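Local coordinates for hydrogenase expression protein (Thiobacillus denitrificans, PDB 3SB1), which is of uncharacterised function but, as a HupH/HyaF family member, probably assists the production or maturation of a hydrogenase, at residues A[69-74]-A[126-131]; A[101-106]-A[116-121]; A[112-117]-A[134-139]. All coordinates share one frame; numbering follows the deposited sequence. Where two conformers were deposited one is given.

Interaction 1 of 3, residues A[69-74]-A[126-131]; sequences IDLSAL and TTQFIE
Ile130 N donates to Ile69 O at 2.9 Å with 163° at the hydrogen, and Ile69 N returns an equal bond to Ile130 O, so the two residues form an antiparallel hydrogen-bonded pair. Farther along, Ser72 N donates to Gln128 O at 3.2 Å. Residues 69-74 thus begin as a short edge strand, and an inverse gamma turn centred on Asp70 leads the chain from the strand pair into a 3-10 turn whose start still holds on to residues 126-131. Water 1 bridges Asp70 OD1 to Thr127 OG1, donating to Asp70 OD1 at 2.6 Å. In the one conformer of Ser72 described, Gln128 N also makes a weak, bent bond to Ser72 OG at 3.0 Å, and water 2 lies between that hydroxyl and Gln128 NE2. Beside these bonds the apolar branches meet. Leu71 CG, anti to the carbonyl carbon (chi1 -63°), puts CD1 against Ile130: in the conformer described, Leu71 CD1 lies 3.9 Å from Ile130 CD1, the two side chains crossing at a slant. Ile69 CB stands 4.1 Å from Ile130 CB. Gln128 runs extended past Leu71 CD1, and its OE1 accepts from Trp115 NE1, so both ends of the amide have partners. Leu71 and Ile130 sit between the sheet and helix 78-88, against Leu84 and Leu88 respectively, and both touch Trp115; Ile69 packs against helix 48-63, and strand 125-132 continues the sheet through its bonds to strand 113-119.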
ATOM      1  N   ILE A  69      -5.275 -13.586  11.003  1.00 14.55           N
ATOM      2  CA  ILE A  69      -6.489 -14.254  11.477  1.00 16.17           C
ATOM      3  C   ILE A  69      -7.223 -14.655  10.193  1.00 14.94           C
ATOM      4  O   ILE A  69      -7.693 -13.793   9.436  1.00 15.11           O
ATOM      5  CB  ILE A  69      -7.381 -13.355  12.323  1.00 18.14           C
ATOM      6  CG1 ILE A  69      -6.606 -12.953  13.566  1.00 22.12           C
ATOM      7  CG2 ILE A  69      -8.749 -14.104  12.648  1.00 20.64           C
ATOM      8  CD1 ILE A  69      -7.297 -11.876  14.380  1.00 24.32           C
ATOM      9  N   ASP A  70      -7.239 -15.954   9.931  1.00 16.04           N
ATOM     10  CA  ASP A  70      -7.865 -16.533   8.728  1.00 16.43           C
ATOM     11  C   ASP A  70      -9.383 -16.614   8.877  1.00 16.85           C
ATOM     12  O   ASP A  70      -9.969 -17.654   9.229  1.00 19.12           O
ATOM     13  CB  ASP A  70      -7.303 -17.929   8.447  1.00 19.49           C
ATOM     14  CG  ASP A  70      -7.722 -18.472   7.095  1.00 24.70           C
ATOM     15  OD1 ASP A  70      -8.545 -17.830   6.394  1.00 24.27           O
ATOM     16  OD2 ASP A  70      -7.219 -19.576   6.727  1.00 26.74           O
ATOM     17  N   LEU A  71     -10.041 -15.545   8.476  1.00 14.26           N
ATOM     18  CA  LEU A  71     -11.457 -15.423   8.583  1.00 15.11           C
ATOM     19  C   LEU A  71     -12.243 -16.458   7.801  1.00 17.48           C
ATOM     20  O   LEU A  71     -13.246 -16.974   8.301  1.00 17.61           O
ATOM     21  CB  LEU A  71     -11.895 -14.007   8.143  1.00 15.89           C
ATOM     22  CG  LEU A  71     -11.403 -12.812   8.960  1.00 14.87           C
ATOM     23  CD1 LEU A  71     -11.846 -11.500   8.299  1.00 16.79           C
ATOM     24  CD2 LEU A  71     -11.907 -12.856  10.418  1.00 17.04           C
ATOM     25  N   SER A  72     -11.754 -16.811   6.613  0.50 16.79           N
ATOM     26  CA  SER A  72     -12.436 -17.799   5.775  0.50 19.29           C
ATOM     27  C   SER A  72     -12.543 -19.146   6.453  0.50 21.73           C
ATOM     28  O   SER A  72     -13.483 -19.910   6.221  0.50 23.99           O
ATOM     29  CB  SER A  72     -11.666 -17.970   4.474  0.50 19.99           C
ATOM     30  OG  SER A  72     -11.777 -16.789   3.712  0.50 15.43           O
ATOM     31  N   ALA A  73     -11.550 -19.443   7.278  1.00 21.17           N
ATOM     32  CA  ALA A  73     -11.477 -20.739   7.958  1.00 22.63           C
ATOM     33  C   ALA A  73     -12.326 -20.819   9.241  1.00 24.38           C
ATOM     34  O   ALA A  73     -12.525 -21.920   9.803  1.00 28.45           O
ATOM     35  CB  ALA A  73     -10.015 -21.105   8.257  1.00 23.36           C
ATOM     36  N   LEU A  74     -12.846 -19.683   9.710  1.00 21.43           N
ATOM     37  CA  LEU A  74     -13.635 -19.628  10.965  1.00 21.41           C
ATOM     38  C   LEU A  74     -15.088 -19.899  10.712  1.00 24.07           C
ATOM     39  O   LEU A  74     -15.599 -19.594   9.636  1.00 23.43           O
ATOM     40  CB  LEU A  74     -13.479 -18.261  11.658  1.00 21.07           C
ATOM     41  CG  LEU A  74     -12.048 -17.894  12.022  1.00 22.27           C
ATOM     42  CD1 LEU A  74     -11.930 -16.477  12.577  1.00 21.63           C
ATOM     43  CD2 LEU A  74     -11.404 -18.915  13.002  1.00 23.76           C
ATOM     44  N   THR A 126     -11.182 -16.387  -2.630  1.00 13.13           N
ATOM     45  CA  THR A 126     -10.293 -17.545  -2.337  1.00 14.52           C
ATOM     46  C   THR A 126      -9.745 -17.497  -0.926  1.00 16.80           C
ATOM     47  O   THR A 126      -9.391 -18.559  -0.350  1.00 16.58           O
ATOM     48  CB  THR A 126      -9.110 -17.677  -3.303  1.00 15.07           C
ATOM     49  OG1 THR A 126      -8.225 -16.573  -3.183  1.00 16.90           O
ATOM     50  CG2 THR A 126      -9.619 -17.816  -4.778  1.00 18.71           C
ATOM     51  N   THR A 127      -9.628 -16.304  -0.384  1.00 13.21           N
ATOM     52  CA  THR A 127      -9.180 -16.091   1.015  1.00 15.00           C
ATOM     53  C   THR A 127      -9.626 -14.726   1.487  1.00 15.14           C
ATOM     54  O   THR A 127      -9.665 -13.755   0.706  1.00 14.39           O
ATOM     55  CB  THR A 127      -7.635 -16.207   1.184  1.00 17.07           C
ATOM     56  OG1 THR A 127      -7.283 -16.239   2.570  1.00 17.73           O
ATOM     57  CG2 THR A 127      -6.831 -15.054   0.530  1.00 15.15           C
ATOM     58  N   GLN A 128      -9.961 -14.646   2.759  1.00 14.77           N
ATOM     59  CA  GLN A 128     -10.317 -13.381   3.426  1.00 13.21           C
ATOM     60  C   GLN A 128      -9.667 -13.515   4.794  1.00 14.95           C
ATOM     61  O   GLN A 128      -9.869 -14.509   5.478  1.00 14.37           O
ATOM     62  CB  GLN A 128     -11.847 -13.228   3.539  1.00 16.90           C
ATOM     63  CG  GLN A 128     -12.240 -12.027   4.167  1.00 17.73           C
ATOM     64  CD  GLN A 128     -13.713 -11.676   3.943  1.00 15.14           C
ATOM     65  OE1 GLN A 128     -14.042 -10.494   3.916  1.00 17.73           O
ATOM     66  NE2 GLN A 128     -14.591 -12.689   3.720  1.00 20.75           N
ATOM     67  N   PHE A 129      -8.932 -12.496   5.202  1.00 11.18           N
ATOM     68  CA  PHE A 129      -8.233 -12.533   6.456  1.00 12.28           C
ATOM     69  C   PHE A 129      -7.837 -11.193   6.946  1.00 13.15           C
ATOM     70  O   PHE A 129      -7.812 -10.201   6.189  1.00 13.50           O
ATOM     71  CB  PHE A 129      -6.996 -13.457   6.375  1.00 12.69           C
ATOM     72  CG  PHE A 129      -5.906 -13.016   5.417  1.00 11.99           C
ATOM     73  CD1 PHE A 129      -4.806 -12.259   5.836  1.00 14.47           C
ATOM     74  CD2 PHE A 129      -5.962 -13.358   4.050  1.00 15.10           C
ATOM     75  CE1 PHE A 129      -3.793 -11.937   4.997  1.00 15.14           C
ATOM     76  CE2 PHE A 129      -4.939 -12.975   3.173  1.00 16.09           C
ATOM     77  CZ  PHE A 129      -3.862 -12.241   3.626  1.00 16.33           C
ATOM     78  N   ILE A 130      -7.568 -11.149   8.248  0.50 12.68           N
ATOM     79  CA  ILE A 130      -7.069  -9.950   8.902  0.50 12.34           C
ATOM     80  C   ILE A 130      -5.546 -10.136   8.975  0.50 12.48           C
ATOM     81  O   ILE A 130      -5.033 -11.233   9.253  0.50 12.34           O
ATOM     82  CB  ILE A 130      -7.567  -9.762  10.353  0.50 12.48           C
ATOM     83  CG1 ILE A 130      -9.085  -9.761  10.461  0.50 15.58           C
ATOM     84  CG2 ILE A 130      -7.001  -8.438  10.906  0.50 13.24           C
ATOM     85  CD1 ILE A 130      -9.730  -8.597   9.798  0.50 15.51           C
ATOM     86  N   GLU A 131      -4.815  -9.082   8.665  1.00 12.16           N
ATOM     87  CA  GLU A 131      -3.345  -9.110   8.787  1.00 13.32           C
ATOM     88  C   GLU A 131      -2.972  -8.008   9.751  1.00 13.85           C
ATOM     89  O   GLU A 131      -3.416  -6.877   9.577  1.00 14.05           O
ATOM     90  CB  GLU A 131      -2.676  -8.964   7.431  1.00 14.91           C
ATOM     91  CG  GLU A 131      -1.180  -9.178   7.445  1.00 22.87           C
ATOM     92  CD  GLU A 131      -0.574  -9.184   6.003  1.00 25.36           C
ATOM     93  OE1 GLU A 131      -1.277  -8.916   5.015  1.00 32.20           O
ATOM     94  OE2 GLU A 131       0.611  -9.500   5.877  1.00 40.85           O
TER
HETATM   95  O   HOH W   1      -8.072 -18.496   3.890  1.00 32.71           O
HETATM   96  O   HOH W   2     -14.684 -15.762   3.500  1.00 40.92           O

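Interaction 2 of 3, residues A[101-106]-A[116-121]; sequences GASTLD and IIHRNA
Strands 102-106 and 116-119 run antiparallel, 173° between their directions and 4.7 Å apart at closest approach, as the two arms of a beta hairpin in a regular register. Ala102 with Arg119 and Thr104 with Ile117 are the hydrogen-bonded pairs, each joined by two N-H...O bonds; Arg119 N to Ala102 O measures 2.9 Å and is almost straight at 178°, and Ile117 N to Thr104 O measures 3.0 Å. The alternate pairs, Ser103 with His118 and Leu105 with Ile116, are non-hydrogen-bonded, their side chains on the other face of the sheet. There, in the conformer described, Ile116 CD1 reaches Leu105 CB at 3.5 Å and touches CG and CD2 as well. His118 CG stands anti to the backbone N (chi1 -176°), which carries the imidazole toward the neighbouring strand, with Ser103 CB in the ring plane at its edge. Both ring nitrogens have partners beyond the pair: NE2 bonds to Asp100 O and ND1 to Thr126 OG1, which fixes the rotation of the ring. On the face of Thr104 and Ile117 the two side chains lie side by side and point the same way, Thr104 OG1 being 3.7 Å from Ile117 CB. Water 3 donates to both Ala102 O and Ile117 O, two carbonyls that already accept backbone N-H groups. The chemistry is therefore mainly that of a peptide ladder, with an aliphatic pair on the face of Leu105 and Ile116 and a histidine, hydrogen-bonded through both ring nitrogens, that would tie this hairpin to strand 125-132 and to Asp100, just before the strand.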
ATOM      1  N   GLY A 101      -6.212 -12.762 -10.591  1.00 28.67           N
ATOM      2  CA  GLY A 101      -7.422 -12.207  -9.980  1.00 26.36           C
ATOM      3  C   GLY A 101      -7.103 -10.840  -9.382  1.00 24.66           C
ATOM      4  O   GLY A 101      -6.281 -10.085  -9.910  1.00 23.31           O
ATOM      5  N   ALA A 102      -7.749 -10.505  -8.277  1.00 18.85           N
ATOM      6  CA  ALA A 102      -7.535  -9.202  -7.676  1.00 18.46           C
ATOM      7  C   ALA A 102      -7.665  -9.277  -6.164  1.00 16.14           C
ATOM      8  O   ALA A 102      -8.543  -9.963  -5.623  1.00 15.57           O
ATOM      9  CB  ALA A 102      -8.583  -8.218  -8.212  1.00 21.53           C
ATOM     10  N   SER A 103      -6.854  -8.505  -5.494  1.00 14.73           N
ATOM     11  CA  SER A 103      -6.958  -8.416  -4.041  1.00 16.89           C
ATOM     12  C   SER A 103      -7.205  -6.973  -3.578  1.00 17.94           C
ATOM     13  O   SER A 103      -6.849  -6.024  -4.262  1.00 17.90           O
ATOM     14  CB  SER A 103      -5.681  -8.879  -3.394  1.00 17.74           C
ATOM     15  OG  SER A 103      -5.330 -10.177  -3.794  1.00 22.25           O
ATOM     16  N   THR A 104      -7.891  -6.852  -2.460  1.00 13.50           N
ATOM     17  CA  THR A 104      -8.060  -5.566  -1.794  1.00 14.44           C
ATOM     18  C   THR A 104      -7.403  -5.743  -0.430  1.00 13.82           C
ATOM     19  O   THR A 104      -7.630  -6.724   0.238  1.00 14.22           O
ATOM     20  CB  THR A 104      -9.488  -5.168  -1.617  1.00 17.49           C
ATOM     21  OG1 THR A 104     -10.224  -6.264  -1.048  1.00 19.21           O
ATOM     22  CG2 THR A 104     -10.094  -4.828  -2.996  1.00 22.02           C
ATOM     23  N   LEU A 105      -6.564  -4.785  -0.047  1.00 13.37           N
ATOM     24  CA  LEU A 105      -5.844  -4.772   1.232  1.00 12.61           C
ATOM     25  C   LEU A 105      -6.201  -3.438   1.809  1.00 13.47           C
ATOM     26  O   LEU A 105      -5.625  -2.407   1.436  1.00 16.52           O
ATOM     27  CB  LEU A 105      -4.334  -4.983   1.081  1.00 13.13           C
ATOM     28  CG  LEU A 105      -4.027  -6.191   0.171  1.00 18.08           C
ATOM     29  CD1 LEU A 105      -3.928  -5.755  -1.288  1.00 19.69           C
ATOM     30  CD2 LEU A 105      -2.739  -6.989   0.576  1.00 21.58           C
ATOM     31  N   ASP A 106      -7.146  -3.444   2.726  1.00 12.79           N
ATOM     32  CA  ASP A 106      -7.652  -2.207   3.286  1.00 15.28           C
ATOM     33  C   ASP A 106      -7.276  -2.047   4.747  1.00 13.02           C
ATOM     34  O   ASP A 106      -7.574  -2.921   5.577  1.00 14.54           O
ATOM     35  CB  ASP A 106      -9.167  -2.148   3.167  1.00 15.39           C
ATOM     36  CG  ASP A 106      -9.641  -2.078   1.704  1.00 24.37           C
ATOM     37  OD1 ASP A 106      -8.949  -1.449   0.892  1.00 25.27           O
ATOM     38  OD2 ASP A 106     -10.648  -2.727   1.364  1.00 30.80           O
ATOM     39  N   ILE A 116      -7.956  -8.134   4.332  0.50 11.11           N
ATOM     40  CA  ILE A 116      -7.498  -8.616   3.053  0.50 12.10           C
ATOM     41  C   ILE A 116      -8.529  -9.550   2.411  0.50 12.34           C
ATOM     42  O   ILE A 116      -9.110 -10.418   3.088  0.50 12.11           O
ATOM     43  CB  ILE A 116      -6.192  -9.413   3.269  0.50 11.93           C
ATOM     44  CG1 ILE A 116      -5.236  -8.630   4.208  0.50 15.44           C
ATOM     45  CG2 ILE A 116      -5.560  -9.795   1.934  0.50 15.67           C
ATOM     46  CD1 ILE A 116      -4.799  -7.295   3.696  0.50 18.62           C
ATOM     47  N   ILE A 117      -8.801  -9.324   1.129  1.00 11.83           N
ATOM     48  CA  ILE A 117      -9.679 -10.214   0.384  1.00 13.28           C
ATOM     49  C   ILE A 117      -9.032 -10.488  -0.970  1.00 13.83           C
ATOM     50  O   ILE A 117      -8.624  -9.532  -1.671  1.00 15.21           O
ATOM     51  CB  ILE A 117     -11.097  -9.624   0.107  1.00 13.16           C
ATOM     52  CG1 ILE A 117     -11.837  -9.258   1.379  1.00 16.52           C
ATOM     53  CG2 ILE A 117     -11.886 -10.596  -0.830  1.00 17.26           C
ATOM     54  CD1 ILE A 117     -13.040  -8.367   1.128  1.00 21.32           C
ATOM     55  N   HIS A 118      -8.886 -11.765  -1.327  1.00 11.94           N
ATOM     56  CA  HIS A 118      -8.462 -12.097  -2.698  1.00 12.91           C
ATOM     57  C   HIS A 118      -9.619 -12.765  -3.431  1.00 12.20           C
ATOM     58  O   HIS A 118     -10.244 -13.646  -2.911  1.00 12.80           O
ATOM     59  CB  HIS A 118      -7.316 -13.095  -2.793  1.00 14.28           C
ATOM     60  CG  HIS A 118      -6.884 -13.317  -4.196  1.00 15.14           C
ATOM     61  ND1 HIS A 118      -7.187 -14.450  -4.933  1.00 17.16           N
ATOM     62  CD2 HIS A 118      -6.217 -12.484  -5.042  1.00 13.27           C
ATOM     63  CE1 HIS A 118      -6.690 -14.299  -6.159  1.00 15.37           C
ATOM     64  NE2 HIS A 118      -6.110 -13.130  -6.242  1.00 21.29           N
ATOM     65  N   ARG A 119      -9.889 -12.291  -4.649  1.00 12.37           N
ATOM     66  CA  ARG A 119     -10.864 -12.907  -5.523  1.00 13.44           C
ATOM     67  C   ARG A 119     -10.142 -13.442  -6.780  1.00 14.20           C
ATOM     68  O   ARG A 119      -9.207 -12.795  -7.321  1.00 15.38           O
ATOM     69  CB  ARG A 119     -11.914 -11.894  -5.973  1.00 14.95           C
ATOM     70  CG  ARG A 119     -12.780 -11.391  -4.861  1.00 14.35           C
ATOM     71  CD  ARG A 119     -13.738 -10.269  -5.363  1.00 16.55           C
ATOM     72  NE  ARG A 119     -14.479  -9.715  -4.234  1.00 17.43           N
ATOM     73  CZ  ARG A 119     -15.562 -10.250  -3.688  1.00 16.46           C
ATOM     74  NH1 ARG A 119     -16.159 -11.333  -4.201  1.00 18.99           N
ATOM     75  NH2 ARG A 119     -16.148  -9.636  -2.664  1.00 22.43           N
ATOM     76  N   ASN A 120     -10.596 -14.594  -7.260  1.00 14.11           N
ATOM     77  CA  ASN A 120     -10.098 -15.127  -8.507  1.00 16.01           C
ATOM     78  C   ASN A 120     -10.686 -14.365  -9.676  1.00 19.21           C
ATOM     79  O   ASN A 120     -11.469 -13.428  -9.509  1.00 16.99           O
ATOM     80  CB  ASN A 120     -10.260 -16.632  -8.636  1.00 16.78           C
ATOM     81  CG  ASN A 120     -11.695 -17.082  -8.675  1.00 19.14           C
ATOM     82  OD1 ASN A 120     -12.616 -16.298  -9.000  1.00 18.99           O
ATOM     83  ND2 ASN A 120     -11.910 -18.386  -8.401  1.00 22.45           N
ATOM     84  N   ALA A 121     -10.339 -14.767 -10.886  1.00 21.15           N
ATOM     85  CA  ALA A 121     -10.741 -14.005 -12.041  1.00 24.56           C
ATOM     86  C   ALA A 121     -12.263 -13.982 -12.238  1.00 25.67           C
ATOM     87  O   ALA A 121     -12.792 -13.035 -12.886  1.00 28.14           O
ATOM     88  CB  ALA A 121     -10.017 -14.530 -13.301  1.00 27.25           C
TER
HETATM   89  O   HOH W   3     -10.658  -8.551  -3.912  0.50 24.74           O

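Interaction 3 of 3, residues A[112-117]-A[134-139]; sequences GVWWII and FVPELV
Chi1 of -54° and chi2 of 76° swing the indole of Trp114 off its strand and present one face to Pro136, in a CH-pi contact of proline over tryptophan. This joins the central strand 113-119 of the antiparallel sheet to the loop that leads from strand 125-132 towards helix 143-157. The two side chains cross at about a right angle, and CD and CG of the proline do the touching. Pro136 CG reaches Trp114 CE3 and CD2, both at 3.6 Å. Farther out on the benzo ring, Trp114 CZ2 approaches Phe134 O at 3.7 Å and Val135 CA at 4.0 Å, and the backbone that precedes the proline therefore passes close to that ring. Ile116, two residues on along the same face of the strand, adds its CD1 (in the conformer described) at 4.2 Å from Pro136 CG. The indole is anchored as well as covered: NE1 donates to Ala133 O, at the start of the loop. The site is buried and lies near the subunit boundary, where Ser141 of the second subunit packs on Trp114 and Val139 of that subunit packs on Val135. Pro136 CD sits 3.4 Å from the centroid of the six-membered ring of Trp114, only 7° off the ring normal.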
ATOM      1  N   GLY A 112      -2.383  -0.611  11.751  1.00 13.29           N
ATOM      2  CA  GLY A 112      -1.759  -1.932  11.913  1.00 13.11           C
ATOM      3  C   GLY A 112      -2.711  -3.112  11.690  1.00 13.89           C
ATOM      4  O   GLY A 112      -2.287  -4.267  11.724  1.00 12.53           O
ATOM      5  N   VAL A 113      -4.014  -2.848  11.538  1.00 11.78           N
ATOM      6  CA  VAL A 113      -5.008  -3.903  11.328  1.00 11.15           C
ATOM      7  C   VAL A 113      -5.584  -3.766   9.961  1.00 12.21           C
ATOM      8  O   VAL A 113      -6.237  -2.756   9.654  1.00 12.64           O
ATOM      9  CB  VAL A 113      -6.108  -3.838  12.396  1.00 11.41           C
ATOM     10  CG1 VAL A 113      -7.116  -5.022  12.223  1.00 10.67           C
ATOM     11  CG2 VAL A 113      -5.528  -3.782  13.847  1.00 13.43           C
ATOM     12  N   TRP A 114      -5.312  -4.762   9.116  1.00 11.64           N
ATOM     13  CA  TRP A 114      -5.689  -4.752   7.719  1.00 10.04           C
ATOM     14  C   TRP A 114      -6.650  -5.832   7.367  1.00 11.20           C
ATOM     15  O   TRP A 114      -6.493  -6.965   7.851  1.00 12.73           O
ATOM     16  CB  TRP A 114      -4.398  -4.910   6.842  1.00 11.84           C
ATOM     17  CG  TRP A 114      -3.306  -3.942   7.106  1.00 12.36           C
ATOM     18  CD1 TRP A 114      -2.415  -3.938   8.178  1.00 11.83           C
ATOM     19  CD2 TRP A 114      -2.976  -2.779   6.323  1.00 11.67           C
ATOM     20  NE1 TRP A 114      -1.597  -2.843   8.101  1.00 12.18           N
ATOM     21  CE2 TRP A 114      -1.875  -2.130   6.959  1.00 12.75           C
ATOM     22  CE3 TRP A 114      -3.432  -2.297   5.111  1.00 12.16           C
ATOM     23  CZ2 TRP A 114      -1.291  -1.007   6.416  1.00 13.04           C
ATOM     24  CZ3 TRP A 114      -2.826  -1.165   4.570  1.00 16.40           C
ATOM     25  CH2 TRP A 114      -1.820  -0.520   5.239  1.00 14.31           C
ATOM     26  N   TRP A 115      -7.598  -5.528   6.478  1.00 11.02           N
ATOM     27  CA  TRP A 115      -8.616  -6.514   6.011  1.00 12.28           C
ATOM     28  C   TRP A 115      -8.238  -6.859   4.565  1.00 12.95           C
ATOM     29  O   TRP A 115      -8.222  -5.981   3.704  1.00 12.94           O
ATOM     30  CB  TRP A 115     -10.017  -5.939   6.039  1.00 13.38           C
ATOM     31  CG  TRP A 115     -11.092  -6.956   5.877  1.00 14.13           C
ATOM     32  CD1 TRP A 115     -11.444  -7.634   4.751  1.00 17.25           C
ATOM     33  CD2 TRP A 115     -12.010  -7.377   6.906  1.00 12.87           C
ATOM     34  NE1 TRP A 115     -12.507  -8.498   5.033  1.00 16.42           N
ATOM     35  CE2 TRP A 115     -12.886  -8.313   6.335  1.00 12.80           C
ATOM     36  CE3 TRP A 115     -12.226  -6.977   8.206  1.00 16.19           C
ATOM     37  CZ2 TRP A 115     -13.938  -8.898   7.058  1.00 14.80           C
ATOM     38  CZ3 TRP A 115     -13.265  -7.588   8.936  1.00 18.08           C
ATOM     39  CH2 TRP A 115     -14.101  -8.528   8.340  1.00 17.07           C
ATOM     40  N   ILE A 116      -7.956  -8.134   4.332  0.50 11.11           N
ATOM     41  CA  ILE A 116      -7.498  -8.616   3.053  0.50 12.10           C
ATOM     42  C   ILE A 116      -8.529  -9.550   2.411  0.50 12.34           C
ATOM     43  O   ILE A 116      -9.110 -10.418   3.088  0.50 12.11           O
ATOM     44  CB  ILE A 116      -6.192  -9.413   3.269  0.50 11.93           C
ATOM     45  CG1 ILE A 116      -5.236  -8.630   4.208  0.50 15.44           C
ATOM     46  CG2 ILE A 116      -5.560  -9.795   1.934  0.50 15.67           C
ATOM     47  CD1 ILE A 116      -4.799  -7.295   3.696  0.50 18.62           C
ATOM     48  N   ILE A 117      -8.801  -9.324   1.129  1.00 11.83           N
ATOM     49  CA  ILE A 117      -9.679 -10.214   0.384  1.00 13.28           C
ATOM     50  C   ILE A 117      -9.032 -10.488  -0.970  1.00 13.83           C
ATOM     51  O   ILE A 117      -8.624  -9.532  -1.671  1.00 15.21           O
ATOM     52  CB  ILE A 117     -11.097  -9.624   0.107  1.00 13.16           C
ATOM     53  CG1 ILE A 117     -11.837  -9.258   1.379  1.00 16.52           C
ATOM     54  CG2 ILE A 117     -11.886 -10.596  -0.830  1.00 17.26           C
ATOM     55  CD1 ILE A 117     -13.040  -8.367   1.128  1.00 21.32           C
ATOM     56  N   PHE A 134       2.681  -3.805  10.049  1.00 13.21           N
ATOM     57  CA  PHE A 134       2.931  -2.434   9.709  1.00 13.28           C
ATOM     58  C   PHE A 134       2.528  -2.122   8.233  1.00 16.18           C
ATOM     59  O   PHE A 134       2.074  -1.017   7.918  1.00 17.09           O
ATOM     60  CB  PHE A 134       4.366  -1.996  10.043  1.00 15.01           C
ATOM     61  CG  PHE A 134       4.716  -2.200  11.476  1.00 15.38           C
ATOM     62  CD1 PHE A 134       4.137  -1.393  12.456  1.00 17.94           C
ATOM     63  CD2 PHE A 134       5.592  -3.209  11.894  1.00 18.49           C
ATOM     64  CE1 PHE A 134       4.418  -1.577  13.814  1.00 18.35           C
ATOM     65  CE2 PHE A 134       5.878  -3.371  13.254  1.00 20.24           C
ATOM     66  CZ  PHE A 134       5.301  -2.577  14.202  1.00 18.79           C
ATOM     67  N   VAL A 135       2.618  -3.129   7.385  1.00 16.71           N
ATOM     68  CA  VAL A 135       2.140  -3.027   5.999  1.00 17.80           C
ATOM     69  C   VAL A 135       1.944  -4.482   5.552  1.00 16.08           C
ATOM     70  O   VAL A 135       2.715  -5.357   5.941  1.00 17.08           O
ATOM     71  CB  VAL A 135       3.061  -2.241   5.069  1.00 20.92           C
ATOM     72  CG1 VAL A 135       4.394  -2.938   4.948  1.00 25.30           C
ATOM     73  CG2 VAL A 135       2.390  -2.065   3.703  1.00 22.90           C
ATOM     74  N   PRO A 136       0.885  -4.750   4.764  1.00 17.51           N
ATOM     75  CA  PRO A 136       0.724  -6.137   4.338  1.00 16.66           C
ATOM     76  C   PRO A 136       1.879  -6.586   3.452  1.00 17.98           C
ATOM     77  O   PRO A 136       2.315  -5.839   2.559  1.00 17.05           O
ATOM     78  CB  PRO A 136      -0.566  -6.124   3.549  1.00 19.21           C
ATOM     79  CG  PRO A 136      -1.329  -4.954   4.003  1.00 20.48           C
ATOM     80  CD  PRO A 136      -0.257  -3.917   4.346  1.00 18.95           C
ATOM     81  N   GLU A 137       2.284  -7.849   3.626  1.00 19.43           N
ATOM     82  CA  GLU A 137       3.419  -8.375   2.883  1.00 21.76           C
ATOM     83  C   GLU A 137       3.253  -8.232   1.369  1.00 17.81           C
ATOM     84  O   GLU A 137       4.187  -7.935   0.585  1.00 18.66           O
ATOM     85  CB  GLU A 137       3.608  -9.879   3.246  1.00 25.80           C
ATOM     86  CG  GLU A 137       4.875 -10.462   2.762  1.00 33.93           C
ATOM     87  CD  GLU A 137       6.090  -9.807   3.413  1.00 43.31           C
ATOM     88  OE1 GLU A 137       5.921  -9.232   4.519  1.00 48.12           O
ATOM     89  OE2 GLU A 137       7.211  -9.872   2.830  1.00 49.16           O
ATOM     90  N   LEU A 138       2.043  -8.435   0.939  1.00 16.73           N
ATOM     91  CA  LEU A 138       1.762  -8.441  -0.481  1.00 17.35           C
ATOM     92  C   LEU A 138       1.989  -7.165  -1.261  1.00 17.73           C
ATOM     93  O   LEU A 138       2.147  -7.229  -2.485  1.00 20.23           O
ATOM     94  CB  LEU A 138       0.305  -8.865  -0.692  1.00 19.73           C
ATOM     95  CG  LEU A 138      -0.030 -10.338  -0.489  1.00 22.87           C
ATOM     96  CD1 LEU A 138      -1.552 -10.595  -0.218  1.00 27.50           C
ATOM     97  CD2 LEU A 138       0.509 -11.136  -1.703  1.00 30.76           C
ATOM     98  N   VAL A 139       1.992  -6.022  -0.602  0.50 15.60           N
ATOM     99  CA  VAL A 139       2.121  -4.785  -1.357  0.50 16.69           C
ATOM    100  C   VAL A 139       3.580  -4.523  -1.741  0.50 16.23           C
ATOM    101  O   VAL A 139       3.840  -3.888  -2.766  0.50 16.68           O
ATOM    102  CB  VAL A 139       1.569  -3.606  -0.561  0.50 15.75           C
ATOM    103  CG1 VAL A 139       2.441  -3.311   0.653  0.50 18.40           C
ATOM    104  CG2 VAL A 139       1.475  -2.366  -1.432  0.50 18.09           C
TER

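The three contacts follow one antiparallel sheet from edge to interior. Interaction 1 adds the short strand 67-69 to strand 125-132, interaction 2 pairs strand 113-119 with 102-107, and interaction 3 lays the loop after strand 125-132 over the middle; their centres are each about 12 Å from the others. Strand 113-119 is the common partner: Phe129 O meets Ile116 N at 2.8 Å, and Asp106 O meets Trp115 N at 2.8 Å. Side chains alternate across it, with Trp115 turned to helix 78-88, and Trp114 and Ile116 to Pro136, where Leu105 CD2 also reaches Pro136 CB at 3.8 Å.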